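Local atomic coordinates of RagB/SusD family nutrient uptake outer membrane protein (Bacteroides thetaiotaomicron, PDB entry 7KV2), a protein that probably binds beta-glucans at the outer membrane surface, as a SusD-family glycan-binding protein of a human gut bacterium. Residues 187-191 and 227-233. Numbering follows the deposited sequence.
Sequences YEKMV and IVMYQND
Antiparallel helices too far apart for close backbone packing can be joined by a large side chain; in this helical hairpin of the TPR-like SusD scaffold, Y187 does so. Helix 183-200 carries residues 187-191 and helix 217-231 carries 227-231; the short axes run nearly antiparallel (156°, signed crossing angle -156°) and come no closer than 11.1 Å, a wide spacing bridged largely by Y187 and I227. Y187 lies opposite I227, their CA atoms 7.4 Å apart, and together the segments bury 339 Å².

The second helix ends in a Schellman motif. N232, with phi 63° and psi 41°, breaks the helical run, while N232 N bonds to M229 O (3.1 Å) and D233 N to V228 O (3.0 Å), turning D233 back toward the first helix.

Apolar contacts line the interface. I227 (chi1 p, chi2 t) reaches between the partner's side chains: its CG2 meets M190 CE at 3.7 Å, its CD1 meets V191 CB at 4.1 Å, and its CG1 lies 4.0 Å from Y187 CE1. V191 CG2 and V228 CG2 touch at 4.3 Å. Helix 137-162 adjoins this layer, with N156 against both M190 and I227.

The aromatic ring makes a CH-pi contact: Q231 CG stands 3.5 Å above the Y187 centroid, 5° from the normal, while Q231 NE2 bonds to D184 one turn earlier on the first helix.

Polar pairing completes the junction. D233 accepts S235 OG at OD1, and its OD2 forms a salt bridge with R236; with chi1 t extending the Y187 ring across the gap, that same D233 OD2 accepts Y187 OH at 2.7 Å.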
loop_
_atom_site.group_PDB
_atom_site.type_symbol
_atom_site.label_atom_id
_atom_site.label_comp_id
_atom_site.label_asym_id
_atom_site.label_seq_id
_atom_site.Cartn_x
_atom_site.Cartn_y
_atom_site.Cartn_z
ATOM N N TYR A 187 6.184 18.260 -0.465
ATOM C CA TYR A 187 7.398 17.411 -0.366
ATOM C C TYR A 187 8.358 18.034 0.657
ATOM O O TYR A 187 8.885 17.360 1.563
ATOM C CB TYR A 187 8.083 17.226 -1.726
ATOM C CG TYR A 187 9.432 16.591 -1.597
ATOM C CD1 TYR A 187 9.536 15.237 -1.305
ATOM C CD2 TYR A 187 10.592 17.341 -1.594
ATOM C CE1 TYR A 187 10.759 14.634 -1.105
ATOM C CE2 TYR A 187 11.826 16.753 -1.385
ATOM C CZ TYR A 187 11.907 15.396 -1.118
ATOM O OH TYR A 187 13.098 14.776 -0.927
ATOM N N GLU A 188 8.564 19.335 0.518
ATOM C CA GLU A 188 9.474 20.093 1.401
ATOM C C GLU A 188 9.045 19.932 2.857
ATOM O O GLU A 188 9.936 19.658 3.655
ATOM C CB GLU A 188 9.529 21.558 0.972
ATOM C CG GLU A 188 10.395 21.749 -0.247
ATOM C CD GLU A 188 11.857 21.377 -0.076
ATOM O OE1 GLU A 188 12.381 21.504 1.056
ATOM O OE2 GLU A 188 12.472 20.947 -1.094
ATOM N N LYS A 189 7.764 20.125 3.172
ATOM C CA LYS A 189 7.252 19.981 4.554
ATOM C C LYS A 189 7.461 18.520 5.003
ATOM O O LYS A 189 7.879 18.276 6.171
ATOM C CB LYS A 189 5.774 20.328 4.637
ATOM C CG LYS A 189 5.390 21.743 4.246
ATOM C CD LYS A 189 5.708 22.774 5.286
ATOM C CE LYS A 189 5.069 24.105 4.953
ATOM N NZ LYS A 189 5.857 25.218 5.523
ATOM N N MET A 190 7.120 17.567 4.125
ATOM C CA MET A 190 7.208 16.111 4.463
ATOM C C MET A 190 8.655 15.725 4.777
ATOM O O MET A 190 8.912 15.143 5.855
ATOM C CB MET A 190 6.667 15.272 3.304
ATOM C CG MET A 190 5.159 15.392 3.203
ATOM S SD MET A 190 4.489 14.707 1.648
ATOM C CE MET A 190 4.999 12.986 1.706
ATOM N N VAL A 191 9.584 15.982 3.873
ATOM C CA VAL A 191 10.971 15.498 4.049
ATOM C C VAL A 191 11.613 16.170 5.268
ATOM O O VAL A 191 12.312 15.470 6.017
ATOM C CB VAL A 191 11.790 15.614 2.752
ATOM C CG1 VAL A 191 12.237 17.034 2.432
ATOM C CG2 VAL A 191 12.977 14.668 2.842
ATOM N N ILE A 227 9.608 8.917 -0.522
ATOM C CA ILE A 227 9.220 10.291 -0.980
ATOM C C ILE A 227 10.420 10.938 -1.716
ATOM O O ILE A 227 10.194 11.605 -2.771
ATOM C CB ILE A 227 8.633 11.121 0.184
ATOM C CG1 ILE A 227 9.678 11.522 1.226
ATOM C CG2 ILE A 227 7.453 10.405 0.832
ATOM C CD1 ILE A 227 9.175 12.543 2.189
ATOM N N VAL A 228 11.646 10.690 -1.264
ATOM C CA VAL A 228 12.906 11.165 -1.923
ATOM C C VAL A 228 12.943 10.635 -3.356
ATOM O O VAL A 228 13.205 11.431 -4.305
ATOM C CB VAL A 228 14.171 10.773 -1.146
ATOM C CG1 VAL A 228 15.421 10.938 -1.976
ATOM C CG2 VAL A 228 14.285 11.545 0.153
ATOM N N MET A 229 12.628 9.350 -3.539
ATOM C CA MET A 229 12.750 8.747 -4.879
ATOM C C MET A 229 11.577 9.192 -5.738
ATOM O O MET A 229 11.803 9.455 -6.948
ATOM C CB MET A 229 12.877 7.225 -4.799
ATOM C CG MET A 229 14.185 6.818 -4.159
ATOM S SD MET A 229 14.263 5.047 -3.688
ATOM C CE MET A 229 14.591 4.393 -5.314
ATOM N N TYR A 230 10.377 9.331 -5.180
ATOM C CA TYR A 230 9.226 9.739 -6.019
ATOM C C TYR A 230 9.435 11.196 -6.499
ATOM O O TYR A 230 8.970 11.552 -7.578
ATOM C CB TYR A 230 7.888 9.623 -5.304
ATOM C CG TYR A 230 6.731 9.745 -6.262
ATOM C CD1 TYR A 230 6.535 8.802 -7.257
ATOM C CD2 TYR A 230 5.862 10.820 -6.225
ATOM C CE1 TYR A 230 5.510 8.924 -8.181
ATOM C CE2 TYR A 230 4.814 10.944 -7.125
ATOM C CZ TYR A 230 4.656 10.003 -8.130
ATOM O OH TYR A 230 3.625 10.087 -9.017
ATOM N N GLN A 231 10.078 12.009 -5.669
ATOM C CA GLN A 231 10.344 13.452 -5.958
ATOM C C GLN A 231 11.495 13.588 -6.960
ATOM O O GLN A 231 11.626 14.667 -7.540
ATOM C CB GLN A 231 10.714 14.170 -4.664
ATOM C CG GLN A 231 10.980 15.674 -4.846
ATOM C CD GLN A 231 9.741 16.427 -5.250
ATOM O OE1 GLN A 231 8.628 15.917 -5.178
ATOM N NE2 GLN A 231 9.907 17.691 -5.651
ATOM N N ASN A 232 12.312 12.556 -7.108
ATOM C CA ASN A 232 13.567 12.560 -7.897
ATOM C C ASN A 232 14.505 13.578 -7.244
ATOM O O ASN A 232 15.155 14.354 -7.984
ATOM C CB ASN A 232 13.319 12.822 -9.386
ATOM C CG ASN A 232 12.826 11.578 -10.108
ATOM O OD1 ASN A 232 11.674 11.489 -10.477
ATOM N ND2 ASN A 232 13.669 10.575 -10.258
ATOM N N ASP A 233 14.538 13.596 -5.909
ATOM C CA ASP A 233 15.354 14.588 -5.147
ATOM C C ASP A 233 16.763 14.026 -4.985
ATOM O O ASP A 233 17.087 13.452 -3.914
ATOM C CB ASP A 233 14.701 14.972 -3.828
ATOM C CG ASP A 233 15.542 15.958 -3.036
ATOM O OD1 ASP A 233 16.555 16.497 -3.626
ATOM O OD2 ASP A 233 15.218 16.120 -1.843
#